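Local structure of R.MvaI (Kocuria varians, 2OA9) at residues L11-A14 and I15-V19; N84-R88 and N89-K93. The protein is a monomeric type II restriction endonuclease that recognises its DNA target asymmetrically and, as a PDDEXK-clan enzyme, probably cuts it with the help of bound metal ions. All coordinates share one frame; numbering follows the deposited sequence.

Interaction 1 of 2, residues L11-A14 and I15-V19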
loop_
_atom_site.group_PDB
_atom_site.type_symbol
_atom_site.label_atom_id
_atom_site.label_comp_id
_atom_site.label_asym_id
_atom_site.label_seq_id
_atom_site.Cartn_x
_atom_site.Cartn_y
_atom_site.Cartn_z
ATOM N N LEU A 11 14.080 15.637 6.704
ATOM C CA LEU A 11 14.162 14.424 5.915
ATOM C C LEU A 11 14.700 14.711 4.529
ATOM O O LEU A 11 15.588 13.992 4.058
ATOM C CB LEU A 11 12.819 13.708 5.898
ATOM C CG LEU A 11 12.741 12.475 4.971
ATOM C CD1 LEU A 11 13.748 11.441 5.457
ATOM C CD2 LEU A 11 11.310 12.013 4.935
ATOM N N LYS A 12 14.195 15.758 3.879
ATOM C CA LYS A 12 14.699 16.134 2.552
ATOM C C LYS A 12 16.176 16.499 2.635
ATOM O O LYS A 12 16.922 16.129 1.754
ATOM C CB LYS A 12 13.909 17.254 1.885
ATOM C CG LYS A 12 12.497 16.886 1.529
ATOM C CD LYS A 12 11.741 18.116 1.031
ATOM C CE LYS A 12 10.326 17.835 0.543
ATOM N NZ LYS A 12 9.472 19.043 0.513
ATOM N N GLU A 13 16.562 17.258 3.660
ATOM C CA GLU A 13 17.962 17.617 3.849
ATOM C C GLU A 13 18.840 16.387 4.005
ATOM O O GLU A 13 19.917 16.321 3.414
ATOM C CB GLU A 13 18.116 18.605 5.014
ATOM C CG GLU A 13 19.551 18.949 5.403
ATOM C CD GLU A 13 19.667 20.054 6.437
ATOM O OE1 GLU A 13 18.659 20.432 7.058
ATOM O OE2 GLU A 13 20.812 20.572 6.598
ATOM N N ALA A 14 18.367 15.431 4.791
ATOM C CA ALA A 14 19.101 14.191 5.030
ATOM C C ALA A 14 19.288 13.420 3.715
ATOM O O ALA A 14 20.388 12.969 3.407
ATOM C CB ALA A 14 18.391 13.345 6.071
ATOM N N ILE A 15 18.218 13.262 2.951
ATOM C CA ILE A 15 18.303 12.545 1.670
ATOM C C ILE A 15 19.190 13.309 0.672
ATOM O O ILE A 15 19.997 12.722 -0.036
ATOM C CB ILE A 15 16.903 12.293 1.124
ATOM C CG1 ILE A 15 16.166 11.282 1.991
ATOM C CG2 ILE A 15 16.939 11.827 -0.317
ATOM C CD1 ILE A 15 14.684 11.170 1.713
ATOM N N GLN A 16 19.077 14.628 0.634
ATOM C CA GLN A 16 19.896 15.442 -0.216
ATOM C C GLN A 16 21.384 15.286 0.128
ATOM O O GLN A 16 22.216 15.239 -0.771
ATOM C CB GLN A 16 19.462 16.907 -0.098
ATOM C CG GLN A 16 20.223 17.818 -1.051
ATOM C CD GLN A 16 19.713 17.726 -2.459
ATOM O OE1 GLN A 16 18.606 18.202 -2.744
ATOM N NE2 GLN A 16 20.500 17.113 -3.358
ATOM N N ASN A 17 21.715 15.185 1.412
ATOM C CA ASN A 17 23.077 14.990 1.834
ATOM C C ASN A 17 23.610 13.629 1.469
ATOM O O ASN A 17 24.778 13.514 1.134
ATOM C CB ASN A 17 23.225 15.170 3.342
ATOM C CG ASN A 17 23.085 16.630 3.787
ATOM O OD1 ASN A 17 23.160 17.557 2.981
ATOM N ND2 ASN A 17 22.887 16.827 5.061
ATOM N N VAL A 18 22.773 12.596 1.537
ATOM C CA VAL A 18 23.232 11.269 1.121
ATOM C C VAL A 18 23.476 11.283 -0.402
ATOM O O VAL A 18 24.536 10.852 -0.908
ATOM C CB VAL A 18 22.207 10.172 1.523
ATOM C CG1 VAL A 18 22.582 8.839 0.841
ATOM C CG2 VAL A 18 22.129 10.005 2.981
ATOM N N VAL A 19 22.531 11.811 -1.172
ATOM C CA VAL A 19 22.679 11.812 -2.636
ATOM C C VAL A 19 23.927 12.592 -3.052
ATOM O O VAL A 19 24.734 12.118 -3.861
ATOM C CB VAL A 19 21.408 12.355 -3.328
ATOM C CG1 VAL A 19 21.659 12.628 -4.785
ATOM C CG2 VAL A 19 20.281 11.371 -3.221
HETATM O O HOH W 1 23.147 19.686 5.808
#

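Interaction 2 of 2, residues N84-R88 and N89-K93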
loop_
_atom_site.group_PDB
_atom_site.type_symbol
_atom_site.label_atom_id
_atom_site.label_comp_id
_atom_site.label_asym_id
_atom_site.label_seq_id
_atom_site.Cartn_x
_atom_site.Cartn_y
_atom_site.Cartn_z
ATOM N N ASN A 84 -18.224 -7.840 6.759
ATOM C CA ASN A 84 -17.273 -8.893 6.368
ATOM C C ASN A 84 -17.806 -10.287 6.682
ATOM O O ASN A 84 -17.653 -11.225 5.892
ATOM C CB ASN A 84 -15.814 -8.551 6.818
ATOM C CG ASN A 84 -15.086 -7.563 5.804
ATOM O OD1 ASN A 84 -15.624 -7.183 4.743
ATOM N ND2 ASN A 84 -13.869 -7.167 6.141
ATOM N N THR A 85 -18.567 -10.421 7.763
ATOM C CA THR A 85 -19.278 -11.644 8.079
ATOM C C THR A 85 -20.354 -11.994 7.059
ATOM O O THR A 85 -20.481 -13.129 6.634
ATOM C CB THR A 85 -19.882 -11.574 9.479
ATOM O OG1 THR A 85 -18.823 -11.327 10.436
ATOM C CG2 THR A 85 -20.582 -12.880 9.865
ATOM N N MET A 86 -21.139 -10.991 6.630
ATOM C CA MET A 86 -22.115 -11.260 5.569
ATOM C C MET A 86 -21.444 -11.736 4.298
ATOM O O MET A 86 -21.897 -12.661 3.635
ATOM C CB MET A 86 -22.972 -10.039 5.266
ATOM C CG MET A 86 -24.055 -10.273 4.229
ATOM S SD MET A 86 -23.500 -10.035 2.492
ATOM C CE MET A 86 -23.269 -8.306 2.550
ATOM N N LEU A 87 -20.348 -11.081 3.925
ATOM C CA LEU A 87 -19.700 -11.386 2.670
ATOM C C LEU A 87 -19.191 -12.808 2.662
ATOM O O LEU A 87 -19.343 -13.544 1.691
ATOM C CB LEU A 87 -18.549 -10.434 2.382
ATOM C CG LEU A 87 -18.895 -8.994 2.047
ATOM C CD1 LEU A 87 -17.604 -8.161 2.027
ATOM C CD2 LEU A 87 -19.626 -8.878 0.714
ATOM N N ARG A 88 -18.574 -13.231 3.749
ATOM C CA ARG A 88 -18.019 -14.569 3.750
ATOM C C ARG A 88 -19.113 -15.636 3.739
ATOM O O ARG A 88 -19.017 -16.601 2.984
ATOM C CB ARG A 88 -17.004 -14.742 4.895
ATOM C CG ARG A 88 -17.533 -15.085 6.210
ATOM C CD ARG A 88 -16.419 -15.326 7.263
ATOM N NE ARG A 88 -17.074 -15.441 8.505
ATOM C CZ ARG A 88 -17.522 -16.584 9.010
ATOM N NH1 ARG A 88 -17.377 -17.744 8.359
ATOM N NH2 ARG A 88 -18.174 -16.578 10.165
ATOM N N ASN A 89 -20.140 -15.420 4.571
ATOM C CA ASN A 89 -21.181 -16.426 4.715
ATOM C C ASN A 89 -22.042 -16.484 3.444
ATOM O O ASN A 89 -22.370 -17.567 2.968
ATOM C CB ASN A 89 -22.044 -16.175 5.913
ATOM C CG ASN A 89 -21.425 -16.742 7.179
ATOM O OD1 ASN A 89 -20.612 -17.621 7.072
ATOM N ND2 ASN A 89 -21.761 -16.207 8.326
ATOM N N ARG A 90 -22.380 -15.337 2.873
ATOM C CA ARG A 90 -23.272 -15.304 1.716
ATOM C C ARG A 90 -22.536 -15.660 0.429
ATOM O O ARG A 90 -23.003 -16.493 -0.338
ATOM C CB ARG A 90 -23.976 -13.955 1.581
ATOM C CG ARG A 90 -24.999 -13.935 0.471
ATOM C CD ARG A 90 -25.651 -12.614 0.267
ATOM N NE ARG A 90 -26.464 -12.190 1.399
ATOM C CZ ARG A 90 -26.990 -10.968 1.481
ATOM N NH1 ARG A 90 -26.769 -10.066 0.534
ATOM N NH2 ARG A 90 -27.707 -10.627 2.544
ATOM N N TYR A 91 -21.386 -15.037 0.183
ATOM C CA TYR A 91 -20.710 -15.124 -1.118
ATOM C C TYR A 91 -19.447 -15.978 -1.111
ATOM O O TYR A 91 -18.896 -16.249 -2.168
ATOM C CB TYR A 91 -20.375 -13.735 -1.677
ATOM C CG TYR A 91 -21.547 -12.784 -1.729
ATOM C CD1 TYR A 91 -21.467 -11.527 -1.102
ATOM C CD2 TYR A 91 -22.720 -13.092 -2.392
ATOM C CE1 TYR A 91 -22.549 -10.647 -1.110
ATOM C CE2 TYR A 91 -23.778 -12.214 -2.426
ATOM C CZ TYR A 91 -23.711 -10.973 -1.765
ATOM O OH TYR A 91 -24.768 -10.112 -1.773
ATOM N N GLY A 92 -19.007 -16.435 0.049
ATOM C CA GLY A 92 -17.752 -17.172 0.164
ATOM C C GLY A 92 -17.903 -18.655 -0.130
ATOM O O GLY A 92 -18.936 -19.110 -0.604
ATOM N N LYS A 93 -16.876 -19.423 0.211
ATOM C CA LYS A 93 -16.854 -20.858 -0.072
ATOM C C LYS A 93 -16.457 -21.589 1.190
ATOM O O LYS A 93 -15.884 -21.001 2.101
ATOM C CB LYS A 93 -15.895 -21.187 -1.193
ATOM C CG LYS A 93 -14.432 -20.927 -0.887
ATOM C CD LYS A 93 -13.459 -21.456 -1.989
ATOM C CE LYS A 93 -12.095 -20.795 -1.902
ATOM N NZ LYS A 93 -11.175 -21.212 -3.009
HETATM O O HOH W 2 -19.420 -19.950 7.851
#

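Interaction 1 of 2, residues L11-A14 and I15-V19
Leu-11 and Ile-15, one helical turn apart in helix 6-19, cross at a slant and meet through their outer methyls, CD1 of Leu-11 lying 3.9 Å from CD1 of Ile-15. Leu-11 swings its CG away from its own backbone N (chi1 174°), which brings the branch forward along the helix to the isoleucine. CD1 of Ile-15 also passes 3.8 Å from the Leu-11 O, the carbonyl oxygen that accepts the hydrogen bond from Ile-15 N at 2.9 Å. The pair faces strand 179-192, where both residues touch Leu-189, so this is the ordinary apolar seam of a helix lying on a sheet.

Round the helix, Glu-13 and Asn-17 run side by side and point the same way, their carboxylate and amide planes turned 75° apart. They do not bond directly; CG of Glu-13 is 4.0 Å from ND2 of Asn-17. A water bridges them, donating a hydrogen bond to OE2 of Glu-13 at 2.6 Å and accepting one from ND2 of Asn-17 at 3.0 Å. The same ND2 also bonds to OE2 of Glu-45, on helix 33-49, against which Ala-14 packs as well. The helix is two-faced: methyl packing without directional bonds toward the sheet, and on the flank an amide whose two carboxylate partners, one reached through water, are likely to fix its rotation.

Interaction 2 of 2, residues N84-R88 and N89-K93
Asn-89, in the last turn of helix 83-91, sets its side chain alongside those of Thr-85 and Arg-88, its OD1 lying over one face of the Arg-88 guanidinium, with the two flat groups 59° apart. The closest approach, 3.5 Å from OD1 of Asn-89 to NH1 of Arg-88, is too poorly angled for a bond. A water joins them instead, donating to OD1 of Asn-89 at 2.7 Å and accepting a weak bond from NH1 of Arg-88. That guanidinium is also held by Thr-225 and the carbonyls of Asn-100 and Gly-223.

Arg-90 follows, SD of Met-86 lying over the centre of one guanidinium face, 3.8 Å from CZ of Arg-90. A bend at chi3 (-65°) turns the guanidinium so that its face meets the sulfur and NH1 reaches OH of Tyr-91, a fairly straight bond of 3.1 Å.

The Tyr-91 ring takes CD2 of Leu-87 at its edge, 3.7 Å from CD1 of the ring, while the Met-86 sulfur meets it obliquely, 4.7 Å from the centroid, in a Met-aromatic contact. OH of Tyr-91 also bonds to Asp-145. A leucine in its place would probably leave NH1 of Arg-90 and Asp-145 without their shared hydroxyl and the Met-86 sulfur without its ring.

Gly-92, first to leave helical geometry, leads into strand 93-94, its N still reaching O of Arg-88 weakly at 2.9 Å. The sulfur of Met-86 thus sits in the corner between guanidinium face and ring, and the Tyr-91 hydroxyl joins the arginine to Asp-145 on strand 143-151.

Overall arrangement
The contacts lie within separate helices, 6-19 and 83-91, on opposite sides of the chain's centre, nearest atoms about 32 Å apart. Both are partly buried, but only interaction 1 turns apolar residues to its sheet and polar ones to the flank; interaction 2 also sends the buried, polar Arg-88 against a sheet. Interaction 1 rests on the mixed sheet and a second helix; its sheet-facing chemistry is aliphatic, and the Ile-15 side chain is about 6 Å from that of Ile-59, which binds calcium in another structure of this enzyme but holds none here. Interaction 2, away from the annotated sites, packs between two antiparallel sheets through sulfur, aromatic and guanidinium groups. Each has a water linking two side chains.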